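Long-range contacts in EmGH1 (Erythrobacter marinus, PDB 5Z87), which probably hydrolyses beta-glucosidic linkages, acting as a family 3 glycoside hydrolase: residues F662-Y673 against A702-Y710; I683-S694 against Q739-F750. All coordinates share one frame; numbering follows the deposited sequence.

Contact 1: F662-Y673 against A702-Y710; sequences FGHGLSYTSFGY and AGQDVVQLY
Phe671 and Tyr673 meet Asp705 where the first strand of the fibronectin type III-like sandwich, entered from the loop 662-670, lies over strand 703-710 of the opposing sheet. Asp705 serves two rings, by its CB and by its carboxylate. Asp705 CB sits 3.6 Å from the Phe671 ring centroid, a CH-pi contact over the face, and the carboxylate stacks on toward CD2, inclined about 22° to the ring. With CG anti to the carbonyl carbon (chi1 -59°), Phe671 turns this face to the aspartate. The Tyr673 hydroxyl reaches Asp705 OD2 at the edge of its own ring, which stands almost perpendicular to the carboxylate; the 2.4 Å between OH and OD2 is so short that the exact length is doubtful. Asp705 OD1 is salt-bridged to Lys624. Farther along, Gln708 NE2 donates to a lone pair of Gly663 O at 3.1 Å, almost straight at 175°, while Gln708 OE1 accepts from Tyr710 OH at 2.6 Å; together these bonds fix which way round the amide lies. Tyr710 OH also touches the edge of the Phe662 ring, 3.4 Å from CD2. Ser667 OG accepts from Thr669 N, closing an ST turn, and donates to a water that in turn donates to Gln704 O. Around this pairing, Phe671, Tyr673 and Val707 rest on Val695 of strand 689-697, and Phe662 and Tyr710 on Met725 of strand 724-733.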
loop_
_atom_site.group_PDB
_atom_site.type_symbol
_atom_site.label_atom_id
_atom_site.label_comp_id
_atom_site.label_asym_id
_atom_site.label_seq_id
_atom_site.Cartn_x
_atom_site.Cartn_y
_atom_site.Cartn_z
ATOM N N PHE A 662 7.512 -17.417 2.856
ATOM C CA PHE A 662 8.909 -17.126 2.573
ATOM C C PHE A 662 9.803 -18.268 3.052
ATOM O O PHE A 662 9.642 -18.781 4.163
ATOM C CB PHE A 662 9.337 -15.815 3.249
ATOM C CG PHE A 662 10.825 -15.527 3.137
ATOM C CD1 PHE A 662 11.333 -14.829 2.048
ATOM C CD2 PHE A 662 11.712 -15.969 4.112
ATOM C CE1 PHE A 662 12.687 -14.575 1.940
ATOM C CE2 PHE A 662 13.063 -15.712 4.008
ATOM C CZ PHE A 662 13.554 -15.012 2.918
ATOM N N GLY A 663 10.757 -18.657 2.205
ATOM C CA GLY A 663 11.688 -19.727 2.520
ATOM C C GLY A 663 11.199 -21.135 2.247
ATOM O O GLY A 663 11.906 -22.089 2.582
ATOM N N HIS A 664 10.017 -21.294 1.657
ATOM C CA HIS A 664 9.410 -22.601 1.437
ATOM C C HIS A 664 10.034 -23.300 0.237
ATOM O O HIS A 664 10.188 -22.701 -0.829
ATOM C CB HIS A 664 7.912 -22.434 1.208
ATOM C CG HIS A 664 7.223 -23.664 0.709
ATOM N ND1 HIS A 664 6.837 -24.691 1.543
ATOM C CD2 HIS A 664 6.822 -24.019 -0.536
ATOM C CE1 HIS A 664 6.243 -25.633 0.833
ATOM N NE2 HIS A 664 6.225 -25.252 -0.433
ATOM N N GLY A 665 10.364 -24.578 0.405
ATOM C CA GLY A 665 10.779 -25.415 -0.708
ATOM C C GLY A 665 10.903 -26.857 -0.267
ATOM O O GLY A 665 11.442 -27.125 0.809
ATOM N N LEU A 666 10.411 -27.796 -1.067
ATOM C CA LEU A 666 10.391 -29.195 -0.660
ATOM C C LEU A 666 11.613 -29.937 -1.216
ATOM O O LEU A 666 12.540 -29.345 -1.779
ATOM C CB LEU A 666 9.078 -29.848 -1.096
ATOM C CG LEU A 666 7.798 -29.178 -0.589
ATOM C CD1 LEU A 666 6.559 -29.949 -1.034
ATOM C CD2 LEU A 666 7.836 -29.050 0.931
ATOM N N SER A 667 11.619 -31.252 -1.045
ATOM C CA SER A 667 12.740 -32.080 -1.454
ATOM C C SER A 667 12.221 -33.481 -1.746
ATOM O O SER A 667 11.125 -33.864 -1.317
ATOM C CB SER A 667 13.828 -32.115 -0.375
ATOM O OG SER A 667 14.870 -33.013 -0.726
ATOM N N TYR A 668 13.014 -34.247 -2.502
ATOM C CA TYR A 668 12.695 -35.659 -2.655
ATOM C C TYR A 668 13.109 -36.465 -1.440
ATOM O O TYR A 668 12.737 -37.639 -1.337
ATOM C CB TYR A 668 13.355 -36.241 -3.906
ATOM C CG TYR A 668 12.848 -35.626 -5.185
ATOM C CD1 TYR A 668 11.605 -35.001 -5.232
ATOM C CD2 TYR A 668 13.615 -35.658 -6.345
ATOM C CE1 TYR A 668 11.139 -34.429 -6.400
ATOM C CE2 TYR A 668 13.160 -35.091 -7.507
ATOM C CZ TYR A 668 11.930 -34.483 -7.535
ATOM O OH TYR A 668 11.488 -33.921 -8.706
ATOM N N THR A 669 13.875 -35.876 -0.528
ATOM C CA THR A 669 14.091 -36.499 0.762
ATOM C C THR A 669 13.433 -35.629 1.843
ATOM O O THR A 669 12.651 -34.726 1.543
ATOM C CB THR A 669 15.582 -36.754 0.980
ATOM O OG1 THR A 669 15.758 -37.614 2.117
ATOM C CG2 THR A 669 16.346 -35.451 1.177
ATOM N N SER A 670 13.708 -35.934 3.107
ATOM C CA SER A 670 13.101 -35.217 4.216
ATOM C C SER A 670 14.173 -34.883 5.236
ATOM O O SER A 670 15.189 -35.576 5.330
ATOM C CB SER A 670 11.977 -36.034 4.877
ATOM O OG SER A 670 12.501 -37.144 5.579
ATOM N N PHE A 671 13.936 -33.811 5.994
ATOM C CA PHE A 671 14.921 -33.249 6.911
ATOM C C PHE A 671 14.296 -33.029 8.285
ATOM O O PHE A 671 13.196 -32.479 8.393
ATOM C CB PHE A 671 15.481 -31.926 6.351
ATOM C CG PHE A 671 16.154 -32.072 5.000
ATOM C CD1 PHE A 671 17.469 -32.530 4.908
ATOM C CD2 PHE A 671 15.475 -31.766 3.829
ATOM C CE1 PHE A 671 18.094 -32.681 3.676
ATOM C CE2 PHE A 671 16.087 -31.913 2.593
ATOM C CZ PHE A 671 17.406 -32.367 2.514
ATOM N N GLY A 672 15.004 -33.438 9.332
ATOM C CA GLY A 672 14.548 -33.272 10.697
ATOM C C GLY A 672 15.438 -32.287 11.434
ATOM O O GLY A 672 16.662 -32.457 11.486
ATOM N N TYR A 673 14.805 -31.267 12.009
ATOM C CA TYR A 673 15.505 -30.125 12.583
ATOM C C TYR A 673 15.449 -30.183 14.097
ATOM O O TYR A 673 14.372 -30.390 14.670
ATOM C CB TYR A 673 14.876 -28.811 12.113
ATOM C CG TYR A 673 15.283 -28.397 10.728
ATOM C CD1 TYR A 673 14.869 -29.116 9.607
ATOM C CD2 TYR A 673 16.072 -27.272 10.535
ATOM C CE1 TYR A 673 15.246 -28.721 8.332
ATOM C CE2 TYR A 673 16.447 -26.871 9.273
ATOM C CZ TYR A 673 16.043 -27.599 8.180
ATOM O OH TYR A 673 16.440 -27.176 6.941
ATOM N N ALA A 702 20.157 -38.620 -0.915
ATOM C CA ALA A 702 20.882 -37.402 -0.605
ATOM C C ALA A 702 20.128 -36.179 -1.132
ATOM O O ALA A 702 19.410 -36.232 -2.139
ATOM C CB ALA A 702 22.295 -37.463 -1.199
ATOM N N GLY A 703 20.286 -35.066 -0.434
ATOM C CA GLY A 703 19.641 -33.851 -0.893
ATOM C C GLY A 703 20.140 -32.659 -0.115
ATOM O O GLY A 703 20.867 -32.787 0.876
ATOM N N GLN A 704 19.714 -31.490 -0.568
ATOM C CA GLN A 704 20.067 -30.245 0.091
ATOM C C GLN A 704 18.855 -29.607 0.760
ATOM O O GLN A 704 17.711 -29.771 0.325
ATOM C CB GLN A 704 20.677 -29.264 -0.901
ATOM C CG GLN A 704 22.030 -29.697 -1.422
ATOM C CD GLN A 704 22.589 -28.697 -2.408
ATOM O OE1 GLN A 704 23.572 -28.011 -2.127
ATOM N NE2 GLN A 704 21.954 -28.591 -3.555
ATOM N N ASP A 705 19.126 -28.874 1.831
ATOM C CA ASP A 705 18.128 -28.032 2.471
ATOM C C ASP A 705 18.798 -26.713 2.846
ATOM O O ASP A 705 20.022 -26.643 3.024
ATOM C CB ASP A 705 17.519 -28.719 3.711
ATOM C CG ASP A 705 16.112 -28.218 4.038
ATOM O OD1 ASP A 705 15.502 -27.525 3.196
ATOM O OD2 ASP A 705 15.606 -28.528 5.139
ATOM N N VAL A 706 17.990 -25.664 2.970
ATOM C CA VAL A 706 18.471 -24.361 3.416
ATOM C C VAL A 706 18.028 -24.162 4.859
ATOM O O VAL A 706 16.847 -23.923 5.131
ATOM C CB VAL A 706 17.974 -23.229 2.514
ATOM C CG1 VAL A 706 18.529 -21.905 3.000
ATOM C CG2 VAL A 706 18.388 -23.494 1.059
ATOM N N VAL A 707 18.979 -24.274 5.785
ATOM C CA VAL A 707 18.745 -23.991 7.194
ATOM C C VAL A 707 18.617 -22.485 7.382
ATOM O O VAL A 707 19.476 -21.721 6.927
ATOM C CB VAL A 707 19.898 -24.571 8.023
ATOM C CG1 VAL A 707 19.819 -24.150 9.472
ATOM C CG2 VAL A 707 19.911 -26.087 7.895
ATOM N N GLN A 708 17.546 -22.040 8.050
ATOM C CA GLN A 708 17.201 -20.620 8.107
ATOM C C GLN A 708 17.111 -20.134 9.548
ATOM O O GLN A 708 16.432 -20.746 10.380
ATOM C CB GLN A 708 15.885 -20.355 7.363
ATOM C CG GLN A 708 15.963 -20.741 5.894
ATOM C CD GLN A 708 14.617 -20.768 5.181
ATOM O OE1 GLN A 708 13.712 -19.969 5.459
ATOM N NE2 GLN A 708 14.481 -21.699 4.250
ATOM N N LEU A 709 17.778 -19.014 9.831
ATOM C CA LEU A 709 17.809 -18.405 11.157
ATOM C C LEU A 709 17.054 -17.074 11.146
ATOM O O LEU A 709 17.205 -16.275 10.220
ATOM C CB LEU A 709 19.254 -18.193 11.614
ATOM C CG LEU A 709 19.496 -17.768 13.074
ATOM C CD1 LEU A 709 19.331 -18.943 14.023
ATOM C CD2 LEU A 709 20.878 -17.169 13.226
ATOM N N TYR A 710 16.232 -16.847 12.177
ATOM C CA TYR A 710 15.426 -15.639 12.319
ATOM C C TYR A 710 15.497 -15.162 13.759
ATOM O O TYR A 710 15.788 -15.935 14.678
ATOM C CB TYR A 710 13.945 -15.872 11.972
ATOM C CG TYR A 710 13.660 -16.395 10.590
ATOM C CD1 TYR A 710 13.823 -17.746 10.286
ATOM C CD2 TYR A 710 13.177 -15.547 9.586
ATOM C CE1 TYR A 710 13.538 -18.233 8.993
ATOM C CE2 TYR A 710 12.886 -16.023 8.305
ATOM C CZ TYR A 710 13.072 -17.374 8.017
ATOM O OH TYR A 710 12.799 -17.855 6.755
HETATM O O HOH W 1 14.827 -29.084 -0.070
HETATM O O HOH W 2 16.858 -31.680 -1.744
#

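Contact 2: I683-S694 against Q739-F750; sequences IGLQDRLRVSVS and QVVQFELGPEDF
The Arg688 guanidinium has the backbone of Leu745 and Gly746 over one face, offset toward the rim, and carboxylates of Glu744 and Glu748 at its edge. Both bonds lie within a few degrees of its plane: Arg688 NE gives its hydrogen to the anti lone pair of Glu744 OE1 at 2.8 Å, and Arg688 NH1 to the syn lone pair of Glu748 OE2 at 3.1 Å. A bend at chi3 (65°) swings the arginine between the two acids, and this salt-bridge network ties strand end to helix start. The Phe743 ring, by contrast, meets Val693 CG2 and Val691 O at its edge. Strands 689-694 and 739-745 are antiparallel neighbours in the three-stranded sheet of the fibronectin type III-like sandwich, held by paired backbone bonds at Leu689-Leu745, Val691-Phe743 and Val693-Val741. These six apolar side chains share the buried side of the sheet; Arg690, Ser692, Val740, Gln742 and Glu744 occupy the other. Beyond Gly746, the N-cap, Pro747 rests CG against Gln686 O at 3.6 Å and CD against Asp687 O at 3.7 Å, closing the helix start onto the type I turn 684-687. A glycine here would remove that ring and is likely to open a gap beside the turn carbonyls. Phe750 follows, its CE2 3.7 Å from Ile683 CD1, and lies against Leu784 and Ile766 of the facing sheet.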
loop_
_atom_site.group_PDB
_atom_site.type_symbol
_atom_site.label_atom_id
_atom_site.label_comp_id
_atom_site.label_asym_id
_atom_site.label_seq_id
_atom_site.Cartn_x
_atom_site.Cartn_y
_atom_site.Cartn_z
ATOM N N ILE A 683 23.979 -12.353 27.226
ATOM C CA ILE A 683 25.179 -11.725 26.687
ATOM C C ILE A 683 25.073 -10.215 26.868
ATOM O O ILE A 683 24.013 -9.673 27.187
ATOM C CB ILE A 683 25.405 -12.065 25.200
ATOM C CG1 ILE A 683 24.318 -11.402 24.347
ATOM C CG2 ILE A 683 25.458 -13.570 25.007
ATOM C CD1 ILE A 683 24.494 -11.549 22.849
ATOM N N GLY A 684 26.204 -9.536 26.660
ATOM C CA GLY A 684 26.221 -8.091 26.720
ATOM C C GLY A 684 25.810 -7.446 25.408
ATOM O O GLY A 684 25.831 -8.076 24.348
ATOM N N LEU A 685 25.474 -6.178 25.453
ATOM C CA LEU A 685 24.953 -5.471 24.318
ATOM C C LEU A 685 25.852 -5.483 23.131
ATOM O O LEU A 685 25.409 -5.448 22.048
ATOM C CB LEU A 685 24.587 -4.045 24.667
ATOM C CG LEU A 685 23.599 -3.744 25.766
ATOM C CD1 LEU A 685 23.399 -2.275 25.873
ATOM C CD2 LEU A 685 22.284 -4.443 25.616
ATOM N N GLN A 686 27.131 -5.506 23.345
ATOM C CA GLN A 686 28.062 -5.507 22.221
ATOM C C GLN A 686 28.624 -6.884 21.891
ATOM O O GLN A 686 29.457 -6.990 20.986
ATOM C CB GLN A 686 29.204 -4.528 22.495
ATOM C CG GLN A 686 28.733 -3.074 22.489
ATOM C CD GLN A 686 27.943 -2.718 21.223
ATOM O OE1 GLN A 686 28.381 -2.998 20.098
ATOM N NE2 GLN A 686 26.768 -2.106 21.407
ATOM N N ASP A 687 28.179 -7.935 22.569
ATOM C CA ASP A 687 28.728 -9.267 22.351
ATOM C C ASP A 687 28.176 -9.909 21.089
ATOM O O ASP A 687 27.065 -9.609 20.642
ATOM C CB ASP A 687 28.417 -10.182 23.532
ATOM C CG ASP A 687 29.122 -9.754 24.786
ATOM O OD1 ASP A 687 30.018 -8.891 24.679
ATOM O OD2 ASP A 687 28.787 -10.279 25.869
ATOM N N ARG A 688 28.969 -10.816 20.524
ATOM C CA ARG A 688 28.507 -11.748 19.508
ATOM C C ARG A 688 28.108 -13.066 20.168
ATOM O O ARG A 688 28.586 -13.407 21.252
ATOM C CB ARG A 688 29.589 -11.983 18.454
ATOM C CG ARG A 688 30.066 -10.696 17.798
ATOM C CD ARG A 688 30.871 -10.963 16.547
ATOM N NE ARG A 688 30.078 -11.579 15.488
ATOM C CZ ARG A 688 29.249 -10.923 14.678
ATOM N NH1 ARG A 688 29.078 -9.612 14.804
ATOM N NH2 ARG A 688 28.583 -11.583 13.742
ATOM N N LEU A 689 27.226 -13.810 19.503
ATOM C CA LEU A 689 26.644 -15.023 20.064
ATOM C C LEU A 689 26.663 -16.135 19.026
ATOM O O LEU A 689 26.210 -15.947 17.893
ATOM C CB LEU A 689 25.206 -14.779 20.529
ATOM C CG LEU A 689 24.467 -16.000 21.082
ATOM C CD1 LEU A 689 25.014 -16.363 22.456
ATOM C CD2 LEU A 689 22.972 -15.738 21.151
ATOM N N ARG A 690 27.168 -17.295 19.415
ATOM C CA ARG A 690 27.123 -18.456 18.545
ATOM C C ARG A 690 25.824 -19.227 18.769
ATOM O O ARG A 690 25.373 -19.392 19.905
ATOM C CB ARG A 690 28.337 -19.348 18.795
ATOM C CG ARG A 690 29.649 -18.613 18.575
ATOM C CD ARG A 690 30.769 -19.573 18.245
ATOM N NE ARG A 690 31.205 -20.283 19.438
ATOM C CZ ARG A 690 32.271 -21.076 19.491
ATOM N NH1 ARG A 690 33.013 -21.272 18.404
ATOM N NH2 ARG A 690 32.588 -21.679 20.631
ATOM N N VAL A 691 25.216 -19.672 17.674
ATOM C CA VAL A 691 23.993 -20.463 17.710
ATOM C C VAL A 691 24.149 -21.631 16.741
ATOM O O VAL A 691 24.601 -21.440 15.608
ATOM C CB VAL A 691 22.759 -19.613 17.350
ATOM C CG1 VAL A 691 21.517 -20.489 17.292
ATOM C CG2 VAL A 691 22.566 -18.493 18.370
ATOM N N SER A 692 23.782 -22.836 17.177
ATOM C CA SER A 692 23.866 -24.013 16.323
ATOM C C SER A 692 22.491 -24.641 16.131
ATOM O O SER A 692 21.606 -24.520 16.984
ATOM C CB SER A 692 24.814 -25.059 16.893
ATOM O OG SER A 692 24.258 -25.649 18.051
ATOM N N VAL A 693 22.330 -25.319 14.995
ATOM C CA VAL A 693 21.083 -25.961 14.593
ATOM C C VAL A 693 21.442 -27.287 13.944
ATOM O O VAL A 693 22.130 -27.303 12.919
ATOM C CB VAL A 693 20.282 -25.111 13.589
ATOM C CG1 VAL A 693 18.940 -25.785 13.254
ATOM C CG2 VAL A 693 20.094 -23.691 14.090
ATOM N N SER A 694 20.963 -28.391 14.505
ATOM C CA SER A 694 21.176 -29.691 13.880
ATOM C C SER A 694 20.077 -29.985 12.869
ATOM O O SER A 694 18.895 -29.700 13.099
ATOM C CB SER A 694 21.243 -30.816 14.921
ATOM O OG SER A 694 19.982 -31.072 15.504
ATOM N N GLN A 739 24.200 -32.773 10.235
ATOM C CA GLN A 739 25.140 -31.670 10.358
ATOM C C GLN A 739 24.648 -30.666 11.392
ATOM O O GLN A 739 23.443 -30.420 11.525
ATOM C CB GLN A 739 25.374 -30.972 9.022
ATOM C CG GLN A 739 26.342 -31.720 8.116
ATOM C CD GLN A 739 26.549 -31.017 6.790
ATOM O OE1 GLN A 739 26.457 -29.791 6.707
ATOM N NE2 GLN A 739 26.822 -31.794 5.741
ATOM N N VAL A 740 25.596 -30.103 12.127
ATOM C CA VAL A 740 25.333 -29.068 13.112
ATOM C C VAL A 740 25.783 -27.756 12.471
ATOM O O VAL A 740 26.979 -27.441 12.438
ATOM C CB VAL A 740 26.049 -29.363 14.432
ATOM C CG1 VAL A 740 25.740 -28.306 15.481
ATOM C CG2 VAL A 740 25.665 -30.759 14.950
ATOM N N VAL A 741 24.827 -27.010 11.906
ATOM C CA VAL A 741 25.122 -25.737 11.253
ATOM C C VAL A 741 25.407 -24.680 12.308
ATOM O O VAL A 741 24.700 -24.579 13.316
ATOM C CB VAL A 741 23.959 -25.317 10.343
ATOM C CG1 VAL A 741 24.230 -23.963 9.727
ATOM C CG2 VAL A 741 23.771 -26.336 9.261
ATOM N N GLN A 742 26.459 -23.894 12.093
ATOM C CA GLN A 742 26.876 -22.874 13.045
ATOM C C GLN A 742 26.544 -21.497 12.488
ATOM O O GLN A 742 26.845 -21.204 11.327
ATOM C CB GLN A 742 28.373 -22.987 13.341
ATOM C CG GLN A 742 28.772 -24.321 13.966
ATOM C CD GLN A 742 28.453 -24.380 15.448
ATOM O OE1 GLN A 742 28.257 -23.352 16.096
ATOM N NE2 GLN A 742 28.403 -25.586 15.995
ATOM N N PHE A 743 25.905 -20.667 13.308
ATOM C CA PHE A 743 25.674 -19.265 12.993
ATOM C C PHE A 743 26.295 -18.386 14.072
ATOM O O PHE A 743 26.507 -18.810 15.216
ATOM C CB PHE A 743 24.175 -18.941 12.894
ATOM C CG PHE A 743 23.441 -19.709 11.834
ATOM C CD1 PHE A 743 23.453 -19.281 10.523
ATOM C CD2 PHE A 743 22.709 -20.836 12.158
ATOM C CE1 PHE A 743 22.761 -19.976 9.536
ATOM C CE2 PHE A 743 22.018 -21.532 11.183
ATOM C CZ PHE A 743 22.046 -21.098 9.868
ATOM N N GLU A 744 26.548 -17.133 13.724
ATOM C CA GLU A 744 26.994 -16.177 14.729
ATOM C C GLU A 744 26.241 -14.873 14.537
ATOM O O GLU A 744 26.182 -14.344 13.422
ATOM C CB GLU A 744 28.513 -15.942 14.665
ATOM C CG GLU A 744 29.071 -15.336 15.959
ATOM C CD GLU A 744 30.594 -15.241 15.995
ATOM O OE1 GLU A 744 31.121 -14.133 15.783
ATOM O OE2 GLU A 744 31.261 -16.269 16.253
ATOM N N LEU A 745 25.668 -14.364 15.623
ATOM C CA LEU A 745 24.904 -13.127 15.614
ATOM C C LEU A 745 25.606 -12.078 16.462
ATOM O O LEU A 745 26.349 -12.405 17.392
ATOM C CB LEU A 745 23.485 -13.373 16.139
ATOM C CG LEU A 745 22.658 -14.243 15.204
ATOM C CD1 LEU A 745 21.334 -14.576 15.840
ATOM C CD2 LEU A 745 22.463 -13.496 13.916
ATOM N N GLY A 746 25.365 -10.811 16.142
ATOM C CA GLY A 746 25.926 -9.724 16.914
ATOM C C GLY A 746 25.044 -8.492 16.980
ATOM O O GLY A 746 23.864 -8.511 16.601
ATOM N N PRO A 747 25.625 -7.386 17.461
ATOM C CA PRO A 747 24.856 -6.135 17.625
ATOM C C PRO A 747 24.111 -5.683 16.383
ATOM O O PRO A 747 22.987 -5.180 16.484
ATOM C CB PRO A 747 25.942 -5.115 18.002
ATOM C CG PRO A 747 27.028 -5.932 18.619
ATOM C CD PRO A 747 27.036 -7.231 17.857
ATOM N N GLU A 748 24.733 -5.810 15.212
ATOM C CA GLU A 748 24.083 -5.422 13.971
ATOM C C GLU A 748 22.894 -6.310 13.666
ATOM O O GLU A 748 22.039 -5.926 12.864
ATOM C CB GLU A 748 25.082 -5.468 12.808
ATOM C CG GLU A 748 25.416 -6.886 12.332
ATOM C CD GLU A 748 26.560 -7.578 13.115
ATOM O OE1 GLU A 748 26.855 -7.168 14.268
ATOM O OE2 GLU A 748 27.155 -8.544 12.562
ATOM N N ASP A 749 22.815 -7.480 14.298
ATOM C CA ASP A 749 21.702 -8.393 14.093
ATOM C C ASP A 749 20.590 -8.172 15.105
ATOM O O ASP A 749 19.411 -8.194 14.740
ATOM C CB ASP A 749 22.193 -9.839 14.168
ATOM C CG ASP A 749 23.217 -10.146 13.102
ATOM O OD1 ASP A 749 22.900 -9.949 11.909
ATOM O OD2 ASP A 749 24.344 -10.552 13.453
ATOM N N PHE A 750 20.961 -7.941 16.366
ATOM C CA PHE A 750 20.009 -7.839 17.460
ATOM C C PHE A 750 19.383 -6.457 17.589
ATOM O O PHE A 750 18.310 -6.329 18.183
ATOM C CB PHE A 750 20.702 -8.180 18.772
ATOM C CG PHE A 750 21.193 -9.586 18.853
ATOM C CD1 PHE A 750 20.416 -10.631 18.390
ATOM C CD2 PHE A 750 22.436 -9.867 19.409
ATOM C CE1 PHE A 750 20.857 -11.939 18.488
ATOM C CE2 PHE A 750 22.892 -11.170 19.510
ATOM C CZ PHE A 750 22.100 -12.210 19.055
HETATM O O HOH W 3 27.383 -26.473 18.962
#

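The two contacts show how one sandwich uses different chemistry across its sheets and within them. Contact 1 runs between the two sheets and takes in the loop leading into them, so side chains and water carry it, and none of its touching residues is fully exposed. Contact 2 joins edge and middle strands of one sheet through regular backbone bonds, with an apolar inner side and a mixed polar and charged outer side; seven of its residues are exposed. Their centres lie about 21 Å apart, yet they meet in the common interior: Leu709 CD2 is 3.7 Å from Leu745 CD1, and Val707 packs on Phe743 and Val741. Strands 671-678 and 689-697, one from each contact, are sheet neighbours.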